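Local coordinates for monomethylamine methyltransferase mtmB1 (Methanosarcina barkeri, PDB 1TV4), which catalyses transfer of the methyl group of monomethylamine to the corrinoid cofactor of its partner protein MtmC, a step of methanogenesis from methylamine, at residues A[228-233]-A[244-249]; A[257-262]-A[293-298]; A[328-333]-A[359-364]; A[332-337]-A[365-370]. All coordinates share one frame; numbering follows the deposited sequence.

Interaction 1: residues A[228-233]-A[244-249]; sequences HEVSQL and SVIAHY. With BG3 (3-methyl-5-sulfo-pyrrolidine-2-carboxylic acid), chain L.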
# COMPACT_ATOMS: atom_id res chain seq x y z
N HIS A 228 -19.99 -0.42 8.19
CA HIS A 228 -20.37 0.99 8.20
C HIS A 228 -21.86 1.10 8.43
O HIS A 228 -22.67 0.63 7.64
CB HIS A 228 -19.96 1.64 6.89
CG HIS A 228 -18.48 1.64 6.69
ND1 HIS A 228 -17.73 2.80 6.64
CD2 HIS A 228 -17.59 0.62 6.61
CE1 HIS A 228 -16.45 2.49 6.54
NE2 HIS A 228 -16.34 1.18 6.52
N GLU A 229 -22.21 1.75 9.53
CA GLU A 229 -23.60 1.90 9.94
C GLU A 229 -24.39 3.06 9.34
O GLU A 229 -23.92 4.19 9.26
CB GLU A 229 -23.65 1.98 11.47
CG GLU A 229 -25.03 2.15 12.06
CD GLU A 229 -25.13 1.59 13.47
OE1 GLU A 229 -24.16 1.75 14.24
OE2 GLU A 229 -26.17 0.99 13.80
N VAL A 230 -25.62 2.75 8.93
CA VAL A 230 -26.53 3.73 8.37
C VAL A 230 -27.84 3.35 9.07
O VAL A 230 -28.19 2.17 9.13
CB VAL A 230 -26.68 3.63 6.83
CG1 VAL A 230 -27.19 2.28 6.42
CG2 VAL A 230 -27.62 4.74 6.34
N SER A 231 -28.53 4.33 9.64
CA SER A 231 -29.76 4.02 10.38
C SER A 231 -31.08 4.39 9.73
O SER A 231 -31.26 5.52 9.27
CB SER A 231 -29.71 4.67 11.76
OG SER A 231 -28.75 4.06 12.59
N GLN A 232 -32.00 3.43 9.71
CA GLN A 232 -33.33 3.68 9.18
C GLN A 232 -34.11 4.26 10.36
O GLN A 232 -33.71 4.09 11.51
CB GLN A 232 -34.00 2.37 8.76
CG GLN A 232 -33.46 1.73 7.50
CD GLN A 232 -34.37 0.62 7.02
OE1 GLN A 232 -35.56 0.85 6.78
NE2 GLN A 232 -33.83 -0.58 6.90
N LEU A 233 -35.21 4.94 10.07
CA LEU A 233 -36.02 5.54 11.13
C LEU A 233 -37.24 4.67 11.44
O LEU A 233 -37.39 3.58 10.87
CB LEU A 233 -36.44 6.95 10.72
CG LEU A 233 -35.25 7.87 10.39
CD1 LEU A 233 -35.76 9.24 9.95
CD2 LEU A 233 -34.35 8.00 11.61
N SER A 244 -27.34 10.27 1.86
CA SER A 244 -26.04 10.75 1.41
C SER A 244 -24.92 9.91 2.02
O SER A 244 -23.90 9.67 1.38
CB SER A 244 -25.83 12.22 1.79
OG SER A 244 -26.49 13.08 0.87
N VAL A 245 -25.13 9.46 3.25
CA VAL A 245 -24.13 8.62 3.92
C VAL A 245 -24.00 7.30 3.16
O VAL A 245 -22.90 6.75 3.03
CB VAL A 245 -24.53 8.34 5.38
CG1 VAL A 245 -23.61 7.28 5.99
CG2 VAL A 245 -24.45 9.62 6.20
N ILE A 246 -25.12 6.79 2.67
CA ILE A 246 -25.12 5.54 1.91
C ILE A 246 -24.29 5.73 0.63
O ILE A 246 -23.48 4.88 0.28
CB ILE A 246 -26.55 5.11 1.53
CG1 ILE A 246 -27.31 4.69 2.80
CG2 ILE A 246 -26.52 3.97 0.52
CD1 ILE A 246 -28.82 4.60 2.60
N ALA A 247 -24.53 6.85 -0.06
CA ALA A 247 -23.80 7.15 -1.29
C ALA A 247 -22.29 7.16 -1.02
O ALA A 247 -21.49 6.71 -1.84
CB ALA A 247 -24.24 8.51 -1.83
N HIS A 248 -21.92 7.69 0.14
CA HIS A 248 -20.52 7.76 0.55
C HIS A 248 -19.93 6.37 0.79
O HIS A 248 -18.84 6.05 0.30
CB HIS A 248 -20.39 8.62 1.81
CG HIS A 248 -19.07 8.47 2.51
ND1 HIS A 248 -18.96 7.92 3.77
CD2 HIS A 248 -17.82 8.81 2.14
CE1 HIS A 248 -17.70 7.94 4.15
NE2 HIS A 248 -16.98 8.48 3.18
N TYR A 249 -20.64 5.54 1.55
CA TYR A 249 -20.16 4.18 1.85
C TYR A 249 -19.99 3.39 0.55
O TYR A 249 -18.99 2.68 0.37
CB TYR A 249 -21.16 3.45 2.76
CG TYR A 249 -21.26 3.96 4.18
CD1 TYR A 249 -22.37 3.62 4.97
CD2 TYR A 249 -20.26 4.74 4.76
CE1 TYR A 249 -22.47 4.06 6.29
CE2 TYR A 249 -20.36 5.19 6.09
CZ TYR A 249 -21.47 4.84 6.85
OH TYR A 249 -21.59 5.26 8.16
C1 BG3 L . -24.67 -1.30 16.70
C2 BG3 L . -25.39 -0.06 17.32
C3 BG3 L . -24.61 1.20 17.51
C4 BG3 L . -25.69 2.08 18.08
C5 BG3 L . -26.74 1.71 16.98
C6 BG3 L . -23.52 1.07 18.50
O1 BG3 L . -24.59 -2.39 17.28
N1 BG3 L . -26.56 0.28 16.50
S1 BG3 L . -28.41 1.96 17.60
O2 BG3 L . -28.53 3.36 18.04
O3 BG3 L . -29.35 1.62 16.52
O4 BG3 L . -28.61 1.08 18.76
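The Tyr249 ring lies against the start of the strand in 228-233. His228 CB sits over the centre of one face, 3.4 Å from the ring centroid and only 6° off the normal, a CH-pi contact. The His228 ring turns its own edge toward this same face, with the planes at 69°, so the pair is edge-to-face. Val245 CG1 of the helix backs the opposite face, near the rim. Tyr249 OH donates to Glu229 O at 2.8 Å. The donor stands above the carbonyl plane, 35° out of it. Further along, Val230 meets the helix through one branch. CG2 lies anti to the backbone N and touches Ile246 CG1 at 3.6 Å. Glu229 points the other way, into the barrel. In the conformer described, Glu229 OE2 accepts from N1 of the bound pyrrolidine at 2.8 Å, and OE1 is bonded to Lys202. The far end of His228 is bonded through NE2 to Thr223 O. Residues 244-249 of helix 240-251 run nearly antiparallel to strand residues 228-231 and pack on their outer side. Helix 9-16 touches Ile246, and strand 255-259 lies next to 227-231 in the sheet.

Interaction 2: residues A[257-262]-A[293-298]; sequences MDEQMP and WHLDGP. With BG3 (3-methyl-5-sulfo-pyrrolidine-2-carboxylic acid), chain L.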
# COMPACT_ATOMS: atom_id res chain seq x y z
N MET A 257 -23.66 -1.73 6.83
CA MET A 257 -24.56 -2.34 7.79
C MET A 257 -25.74 -1.40 8.02
O MET A 257 -25.61 -0.37 8.69
CB MET A 257 -23.88 -2.59 9.14
CG MET A 257 -24.81 -3.24 10.16
SD MET A 257 -24.31 -2.99 11.87
CE MET A 257 -24.97 -1.34 12.16
N ASP A 258 -26.88 -1.74 7.43
CA ASP A 258 -28.11 -0.95 7.58
C ASP A 258 -28.75 -1.43 8.88
O ASP A 258 -28.81 -2.63 9.14
CB ASP A 258 -29.04 -1.22 6.40
CG ASP A 258 -30.45 -0.69 6.63
OD1 ASP A 258 -30.78 0.38 6.09
OD2 ASP A 258 -31.22 -1.36 7.35
N GLU A 259 -29.21 -0.49 9.70
CA GLU A 259 -29.84 -0.82 10.98
C GLU A 259 -31.24 -0.23 11.11
O GLU A 259 -31.53 0.82 10.55
CB GLU A 259 -28.97 -0.29 12.13
CG GLU A 259 -29.51 -0.49 13.56
CD GLU A 259 -30.53 0.57 13.98
OE1 GLU A 259 -30.36 1.75 13.60
OE2 GLU A 259 -31.49 0.24 14.71
N GLN A 260 -32.11 -0.93 11.83
CA GLN A 260 -33.47 -0.46 12.07
C GLN A 260 -33.91 -1.16 13.35
O GLN A 260 -33.71 -2.36 13.50
CB GLN A 260 -34.41 -0.80 10.91
CG GLN A 260 -35.64 0.15 10.80
CD GLN A 260 -36.80 -0.27 11.69
OE1 GLN A 260 -37.53 0.58 12.23
NE2 GLN A 260 -37.01 -1.57 11.83
N MET A 261 -34.49 -0.41 14.27
CA MET A 261 -34.95 -0.97 15.53
C MET A 261 -36.44 -0.73 15.69
O MET A 261 -36.87 0.27 16.27
CB MET A 261 -34.15 -0.36 16.69
CG MET A 261 -34.03 1.15 16.66
SD MET A 261 -32.84 1.79 17.87
CE MET A 261 -33.73 1.56 19.40
N PRO A 262 -37.27 -1.66 15.17
CA PRO A 262 -38.73 -1.54 15.25
C PRO A 262 -39.17 -1.52 16.71
O PRO A 262 -38.65 -2.26 17.54
CB PRO A 262 -39.22 -2.76 14.48
CG PRO A 262 -38.13 -3.77 14.71
CD PRO A 262 -36.87 -2.94 14.56
N TRP A 293 -25.22 -6.24 5.15
CA TRP A 293 -25.98 -6.94 6.18
C TRP A 293 -26.87 -5.96 6.94
O TRP A 293 -26.63 -4.75 6.92
CB TRP A 293 -25.07 -7.73 7.14
CG TRP A 293 -24.12 -6.95 8.01
CD1 TRP A 293 -22.94 -6.37 7.63
CD2 TRP A 293 -24.20 -6.80 9.43
NE1 TRP A 293 -22.28 -5.89 8.73
CE2 TRP A 293 -23.03 -6.13 9.85
CE3 TRP A 293 -25.15 -7.17 10.40
CZ2 TRP A 293 -22.78 -5.83 11.19
CZ3 TRP A 293 -24.90 -6.86 11.74
CH2 TRP A 293 -23.72 -6.20 12.12
N HIS A 294 -27.90 -6.48 7.60
CA HIS A 294 -28.84 -5.64 8.34
C HIS A 294 -28.83 -5.94 9.83
O HIS A 294 -28.87 -7.10 10.23
CB HIS A 294 -30.26 -5.85 7.79
CG HIS A 294 -31.32 -5.14 8.57
ND1 HIS A 294 -31.51 -3.78 8.51
CD2 HIS A 294 -32.25 -5.61 9.44
CE1 HIS A 294 -32.51 -3.44 9.31
NE2 HIS A 294 -32.97 -4.53 9.89
N LEU A 295 -28.81 -4.88 10.63
CA LEU A 295 -28.81 -5.01 12.08
C LEU A 295 -30.20 -4.69 12.62
O LEU A 295 -30.70 -3.57 12.46
CB LEU A 295 -27.79 -4.06 12.71
CG LEU A 295 -27.70 -4.13 14.23
CD1 LEU A 295 -27.13 -5.49 14.66
CD2 LEU A 295 -26.82 -3.01 14.73
N ASP A 296 -30.82 -5.68 13.26
CA ASP A 296 -32.15 -5.52 13.84
C ASP A 296 -31.97 -5.07 15.29
O ASP A 296 -30.84 -4.91 15.77
CB ASP A 296 -32.88 -6.87 13.81
CG ASP A 296 -34.39 -6.75 14.01
OD1 ASP A 296 -34.89 -5.65 14.30
OD2 ASP A 296 -35.06 -7.79 13.87
N GLY A 297 -33.08 -4.86 15.98
CA GLY A 297 -33.03 -4.44 17.37
C GLY A 297 -34.41 -4.07 17.87
O GLY A 297 -34.63 -2.94 18.29
N PRO A 298 -35.38 -5.00 17.82
CA PRO A 298 -36.74 -4.70 18.29
C PRO A 298 -36.66 -4.22 19.73
O PRO A 298 -36.04 -4.87 20.57
CB PRO A 298 -37.46 -6.04 18.17
CG PRO A 298 -36.71 -6.73 17.06
CD PRO A 298 -35.28 -6.41 17.42
C1 BG3 L . -24.67 -1.30 16.70
C2 BG3 L . -25.39 -0.06 17.32
C3 BG3 L . -24.61 1.20 17.51
C4 BG3 L . -25.69 2.08 18.08
C5 BG3 L . -26.74 1.71 16.98
C6 BG3 L . -23.52 1.07 18.50
O1 BG3 L . -24.59 -2.39 17.28
N1 BG3 L . -26.56 0.28 16.50
S1 BG3 L . -28.41 1.96 17.60
O2 BG3 L . -28.53 3.36 18.04
O3 BG3 L . -29.35 1.62 16.52
O4 BG3 L . -28.61 1.08 18.76
O HOH W 1 -34.97 -4.39 11.68
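Met257 and Trp293 face each other across two parallel strands of the TIM barrel of this enzyme. Three backbone hydrogen bonds join the two segments: Asp258 N to Trp293 O, Leu295 N to Asp258 O and Gln260 N to Leu295 O. The main apolar contacts lie on the face that carries Met257, Trp293 and Leu295. Met257 CG sits over the centre of the six-membered ring of Trp293, 3.4 Å from its centroid. Met257 SD lies over the same face, a Met-aromatic contact at 3.7 Å from that centroid. The bend at chi3, 82°, turns the methyl away from the indole, and Met257 CE meets Leu295 CD2 at 3.6 Å. The ligand is touched on this side too, with Leu295 CD2 3.4 Å from C1 of the bound pyrrolidine. In the conformer described, Glu259 OE1 is bonded to Ser231. The side-chain hydrogen bond lies on the face of Asp258 and His294, whose carboxylate and imidazole planes are nearly coplanar. Asp258 has further partners in Ser289 and Gln232. A water joins His294 NE2 to Gln260 O. Asp258 OD2 takes the 2.7 Å bond from His294 ND1 on its anti lone pair, 8° out of the imidazole plane.

Interaction 3: residues A[328-333]-A[359-364]; sequences ILSGNQ and SGREIL. With BG3 (3-methyl-5-sulfo-pyrrolidine-2-carboxylic acid), chain L.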
# COMPACT_ATOMS: atom_id res chain seq x y z
N ILE A 328 -30.42 -12.79 3.01
CA ILE A 328 -30.03 -11.52 3.62
C ILE A 328 -29.28 -11.81 4.93
O ILE A 328 -29.80 -12.50 5.80
CB ILE A 328 -31.28 -10.65 3.93
CG1 ILE A 328 -31.94 -10.21 2.63
CG2 ILE A 328 -30.87 -9.43 4.75
CD1 ILE A 328 -33.24 -9.42 2.83
N LEU A 329 -28.06 -11.31 5.04
CA LEU A 329 -27.25 -11.51 6.24
C LEU A 329 -27.68 -10.49 7.29
O LEU A 329 -27.99 -9.35 6.95
CB LEU A 329 -25.77 -11.33 5.91
CG LEU A 329 -25.21 -12.29 4.86
CD1 LEU A 329 -23.76 -11.92 4.53
CD2 LEU A 329 -25.28 -13.72 5.38
N SER A 330 -27.70 -10.89 8.56
CA SER A 330 -28.13 -9.95 9.59
C SER A 330 -27.60 -10.23 10.99
O SER A 330 -26.96 -11.25 11.25
CB SER A 330 -29.66 -9.94 9.68
OG SER A 330 -30.13 -11.13 10.30
N GLY A 331 -27.88 -9.29 11.88
CA GLY A 331 -27.48 -9.42 13.26
C GLY A 331 -28.54 -8.74 14.11
O GLY A 331 -29.52 -8.22 13.58
N ASN A 332 -28.36 -8.77 15.42
CA ASN A 332 -29.30 -8.14 16.34
C ASN A 332 -28.45 -7.43 17.40
O ASN A 332 -27.37 -7.91 17.75
CB ASN A 332 -30.22 -9.19 16.97
CG ASN A 332 -31.47 -8.57 17.58
OD1 ASN A 332 -31.72 -7.37 17.45
ND2 ASN A 332 -32.28 -9.40 18.24
N GLN A 333 -28.94 -6.30 17.89
CA GLN A 333 -28.22 -5.52 18.90
C GLN A 333 -28.81 -5.72 20.29
O GLN A 333 -30.02 -5.88 20.44
CB GLN A 333 -28.21 -4.04 18.52
CG GLN A 333 -29.56 -3.37 18.48
CD GLN A 333 -29.51 -1.99 17.83
OE1 GLN A 333 -30.48 -1.23 17.88
NE2 GLN A 333 -28.38 -1.68 17.21
N SER A 359 -32.46 -18.52 16.09
CA SER A 359 -33.29 -18.02 15.00
C SER A 359 -32.50 -17.78 13.72
O SER A 359 -33.08 -17.41 12.70
CB SER A 359 -34.04 -16.75 15.41
OG SER A 359 -33.16 -15.69 15.74
N GLY A 360 -31.18 -17.95 13.78
CA GLY A 360 -30.37 -17.78 12.58
C GLY A 360 -29.57 -16.51 12.34
O GLY A 360 -29.17 -16.27 11.21
N ARG A 361 -29.32 -15.68 13.35
CA ARG A 361 -28.54 -14.46 13.11
C ARG A 361 -27.10 -14.79 12.75
O ARG A 361 -26.55 -15.80 13.21
CB ARG A 361 -28.54 -13.57 14.36
CG ARG A 361 -29.90 -13.01 14.75
CD ARG A 361 -30.40 -11.96 13.77
NE ARG A 361 -31.72 -11.47 14.16
CZ ARG A 361 -32.47 -10.65 13.44
NH1 ARG A 361 -32.04 -10.19 12.27
NH2 ARG A 361 -33.67 -10.28 13.89
N GLU A 362 -26.47 -13.95 11.94
CA GLU A 362 -25.08 -14.17 11.55
C GLU A 362 -24.13 -13.46 12.51
O GLU A 362 -23.00 -13.90 12.73
CB GLU A 362 -24.80 -13.65 10.14
CG GLU A 362 -25.28 -14.53 8.99
CD GLU A 362 -26.79 -14.64 8.92
OE1 GLU A 362 -27.48 -13.60 9.06
OE2 GLU A 362 -27.28 -15.76 8.70
N ILE A 363 -24.61 -12.36 13.09
CA ILE A 363 -23.81 -11.55 13.99
C ILE A 363 -24.58 -11.09 15.23
O ILE A 363 -25.75 -10.71 15.13
CB ILE A 363 -23.31 -10.27 13.27
CG1 ILE A 363 -22.46 -10.66 12.05
CG2 ILE A 363 -22.52 -9.39 14.23
CD1 ILE A 363 -22.15 -9.49 11.13
N LEU A 364 -23.93 -11.15 16.38
CA LEU A 364 -24.52 -10.70 17.64
C LEU A 364 -23.75 -9.43 18.02
O LEU A 364 -22.54 -9.49 18.21
CB LEU A 364 -24.35 -11.76 18.73
CG LEU A 364 -24.81 -13.17 18.38
CD1 LEU A 364 -24.70 -14.06 19.61
CD2 LEU A 364 -26.24 -13.13 17.86
C1 BG3 L . -24.67 -1.30 16.70
C2 BG3 L . -25.39 -0.06 17.32
C3 BG3 L . -24.61 1.20 17.51
C4 BG3 L . -25.69 2.08 18.08
C5 BG3 L . -26.74 1.71 16.98
C6 BG3 L . -23.52 1.07 18.50
O1 BG3 L . -24.59 -2.39 17.28
N1 BG3 L . -26.56 0.28 16.50
S1 BG3 L . -28.41 1.96 17.60
O2 BG3 L . -28.53 3.36 18.04
O3 BG3 L . -29.35 1.62 16.52
O4 BG3 L . -28.61 1.08 18.76
O HOH W 2 -29.99 -13.14 8.44
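The two segments pair in parallel, with Gly331 beside Ile363 and Asn332 beside Leu364. Ser330 is gripped at both ends of its backbone. Its carbonyl oxygen accepts two bonds, from Glu362 N at 2.8 Å and from Ile363 N at 3.2 Å. The two donors come from opposite faces of the carbonyl plane. Its amide is held by a side chain: Ser330 N donates to Glu362 OE1 at 2.8 Å, with an N-H...O angle of 161°. The donor meets that oxygen on its anti side, somewhat out of the carboxylate plane. Glu362 folds back at chi2, 67°, to place its carboxylate there. This fold also sets Glu362 CG against Leu329 CD2 at 3.7 Å, the two side chains crossing at about a right angle. The other carboxylate oxygen is bonded to the backbone N of Arg116. A water is bonded to Ile328 O, Glu362 OE1 and Ser330 OG, so it closes a small polar cluster. Arg361 binds the serine hydroxyl. Arg361 NH1 donates to Ser330 OG at 2.9 Å, at the guanidinium edge, tilted 17° from its plane. The same NH1 also bonds His282, and NH2 forms a salt bridge with Asp296. The buried arginine thus fastens this pair to the next strand. Helix 343-358 makes the crossover from strand 330-333 to strand 363-366, a beta-alpha-beta unit. It ends in a Schellman motif at Gly360. Strand 293-300 flanks strand 330-333 on its other side, and helix 309-325 packs against Asn332 and Arg361.

Interaction 4: residues A[332-337]-A[365-370]; sequences NQYYPC and SGVASA. With BG3 (3-methyl-5-sulfo-pyrrolidine-2-carboxylic acid), chain L.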
# COMPACT_ATOMS: atom_id res chain seq x y z
N ASN A 332 -28.36 -8.77 15.42
CA ASN A 332 -29.30 -8.14 16.34
C ASN A 332 -28.45 -7.43 17.40
O ASN A 332 -27.37 -7.91 17.75
CB ASN A 332 -30.22 -9.19 16.97
CG ASN A 332 -31.47 -8.57 17.58
OD1 ASN A 332 -31.72 -7.37 17.45
ND2 ASN A 332 -32.28 -9.40 18.24
N GLN A 333 -28.94 -6.30 17.89
CA GLN A 333 -28.22 -5.52 18.90
C GLN A 333 -28.81 -5.72 20.29
O GLN A 333 -30.02 -5.88 20.44
CB GLN A 333 -28.21 -4.04 18.52
CG GLN A 333 -29.56 -3.37 18.48
CD GLN A 333 -29.51 -1.99 17.83
OE1 GLN A 333 -30.48 -1.23 17.88
NE2 GLN A 333 -28.38 -1.68 17.21
N TYR A 334 -27.95 -5.69 21.30
CA TYR A 334 -28.34 -5.94 22.69
C TYR A 334 -28.50 -4.76 23.65
O TYR A 334 -27.55 -4.02 23.91
CB TYR A 334 -27.34 -6.92 23.31
CG TYR A 334 -27.33 -8.28 22.65
CD1 TYR A 334 -27.16 -8.42 21.27
CD2 TYR A 334 -27.56 -9.44 23.40
CE1 TYR A 334 -27.23 -9.67 20.66
CE2 TYR A 334 -27.63 -10.69 22.80
CZ TYR A 334 -27.47 -10.80 21.43
OH TYR A 334 -27.60 -12.04 20.83
N TYR A 335 -29.72 -4.61 24.18
CA TYR A 335 -30.02 -3.54 25.13
C TYR A 335 -30.72 -4.06 26.39
O TYR A 335 -31.95 -4.02 26.48
CB TYR A 335 -30.92 -2.48 24.49
CG TYR A 335 -30.20 -1.46 23.65
CD1 TYR A 335 -29.87 -1.73 22.32
CD2 TYR A 335 -29.88 -0.21 24.18
CE1 TYR A 335 -29.24 -0.77 21.54
CE2 TYR A 335 -29.25 0.75 23.41
CZ TYR A 335 -28.94 0.47 22.09
OH TYR A 335 -28.36 1.45 21.32
N PRO A 336 -29.95 -4.56 27.36
CA PRO A 336 -30.55 -5.06 28.61
C PRO A 336 -30.95 -3.89 29.50
O PRO A 336 -30.41 -2.79 29.35
CB PRO A 336 -29.41 -5.87 29.24
CG PRO A 336 -28.50 -6.19 28.09
CD PRO A 336 -28.53 -4.92 27.28
N CYS A 337 -31.88 -4.12 30.42
CA CYS A 337 -32.30 -3.07 31.35
C CYS A 337 -31.26 -2.91 32.44
O CYS A 337 -30.88 -1.79 32.80
CB CYS A 337 -33.63 -3.43 32.00
SG CYS A 337 -35.04 -3.43 30.90
N SER A 365 -24.44 -8.30 18.12
CA SER A 365 -23.77 -7.04 18.44
C SER A 365 -24.21 -6.52 19.82
O SER A 365 -25.30 -5.97 19.97
CB SER A 365 -24.09 -6.00 17.36
OG SER A 365 -23.22 -4.88 17.43
N GLY A 366 -23.34 -6.69 20.81
CA GLY A 366 -23.66 -6.24 22.16
C GLY A 366 -22.41 -6.00 23.00
O GLY A 366 -21.30 -6.24 22.52
N VAL A 367 -22.57 -5.61 24.26
CA VAL A 367 -23.88 -5.41 24.90
C VAL A 367 -24.02 -3.99 25.45
O VAL A 367 -23.16 -3.51 26.18
CB VAL A 367 -24.05 -6.42 26.07
CG1 VAL A 367 -25.39 -6.20 26.77
CG2 VAL A 367 -23.95 -7.85 25.54
N ALA A 368 -25.12 -3.33 25.10
CA ALA A 368 -25.37 -1.97 25.59
C ALA A 368 -26.05 -2.08 26.96
O ALA A 368 -27.24 -1.78 27.10
CB ALA A 368 -26.26 -1.21 24.62
N SER A 369 -25.29 -2.51 27.96
CA SER A 369 -25.82 -2.67 29.31
C SER A 369 -26.40 -1.36 29.84
O SER A 369 -26.02 -0.28 29.39
CB SER A 369 -24.71 -3.16 30.22
OG SER A 369 -24.16 -4.37 29.71
N ALA A 370 -27.32 -1.46 30.79
CA ALA A 370 -27.97 -0.28 31.36
C ALA A 370 -28.65 0.51 30.26
O ALA A 370 -28.68 1.75 30.30
CB ALA A 370 -26.95 0.59 32.09
C1 BG3 L . -24.67 -1.30 16.70
C2 BG3 L . -25.39 -0.06 17.32
C3 BG3 L . -24.61 1.20 17.51
C4 BG3 L . -25.69 2.08 18.08
C5 BG3 L . -26.74 1.71 16.98
C6 BG3 L . -23.52 1.07 18.50
O1 BG3 L . -24.59 -2.39 17.28
N1 BG3 L . -26.56 0.28 16.50
S1 BG3 L . -28.41 1.96 17.60
O2 BG3 L . -28.53 3.36 18.04
O3 BG3 L . -29.35 1.62 16.52
O4 BG3 L . -28.61 1.08 18.76
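Tyr335 and Ala368 meet because the tyrosine CG lies anti to its carbonyl carbon, chi1 -82°, and chi2 of 83° turns a flat face to the alanine. Ala368 CB sits over the centre of that face, 3.8 Å from the ring centroid, in a CH-pi contact. The ring edge points to the ligand, and Tyr335 OH donates to sulfonate O4 of the bound group at 2.6 Å. Ser365 works from the other segment. Its OG, anti to the backbone N with chi1 -165°, lies 2.8 Å from O1 of the ligand. Gln127 OE1 is another partner, and which of the two takes the proton is not settled. Gln333 lies on the same face as Ser365 and lines the pocket. The backbones are tied by three hydrogen bonds. Ser365 N donates to Asn332 O, and Tyr334 N to Ser365 O. Past the strand ends, Ala368 N donates to Tyr334 O at 2.8 Å. Ala368 is the centre of an inverse gamma turn, and the peptide bond between Gly366 and Val367 is cis. Tyr334 stands away from the ligand. The edge of its ring comes to the backbone, with Tyr334 CD1 3.3 Å from Ser365 O. Val367 packs beside it, and its CG1 presses tightly on Pro336 CG at 3.4 Å. Helix 380-393 touches both Tyr334 and Val367. Here the C-terminal strand ends and the loop after the first of them carry the pocket residues Gln333, Ser365 and Tyr335. This is the usual place of the active site in a TIM barrel, and here the pocket holds the sulfonated pyrrolidine.

Overall arrangement
From the N terminus, the four contacts follow the barrel in order. Interaction 1 closes the short connection from strand 227-231 to helix 240-251. The chain then returns as strand 255-259, next to 227-231 in the sheet. Interaction 2 closes the longer loop through helix 271-288 and joins 255-259 to 293-300. Interactions 3 and 4 both span helix 343-358 and share Asn332 and Gln333, covering successive parts of one strand pair. Interactions 1 and 2 each close before 3 and 4 open, while 3 and 4 start from the same stretch of chain. All four touch the same bound ligand, so neighbouring strands converge on one pocket.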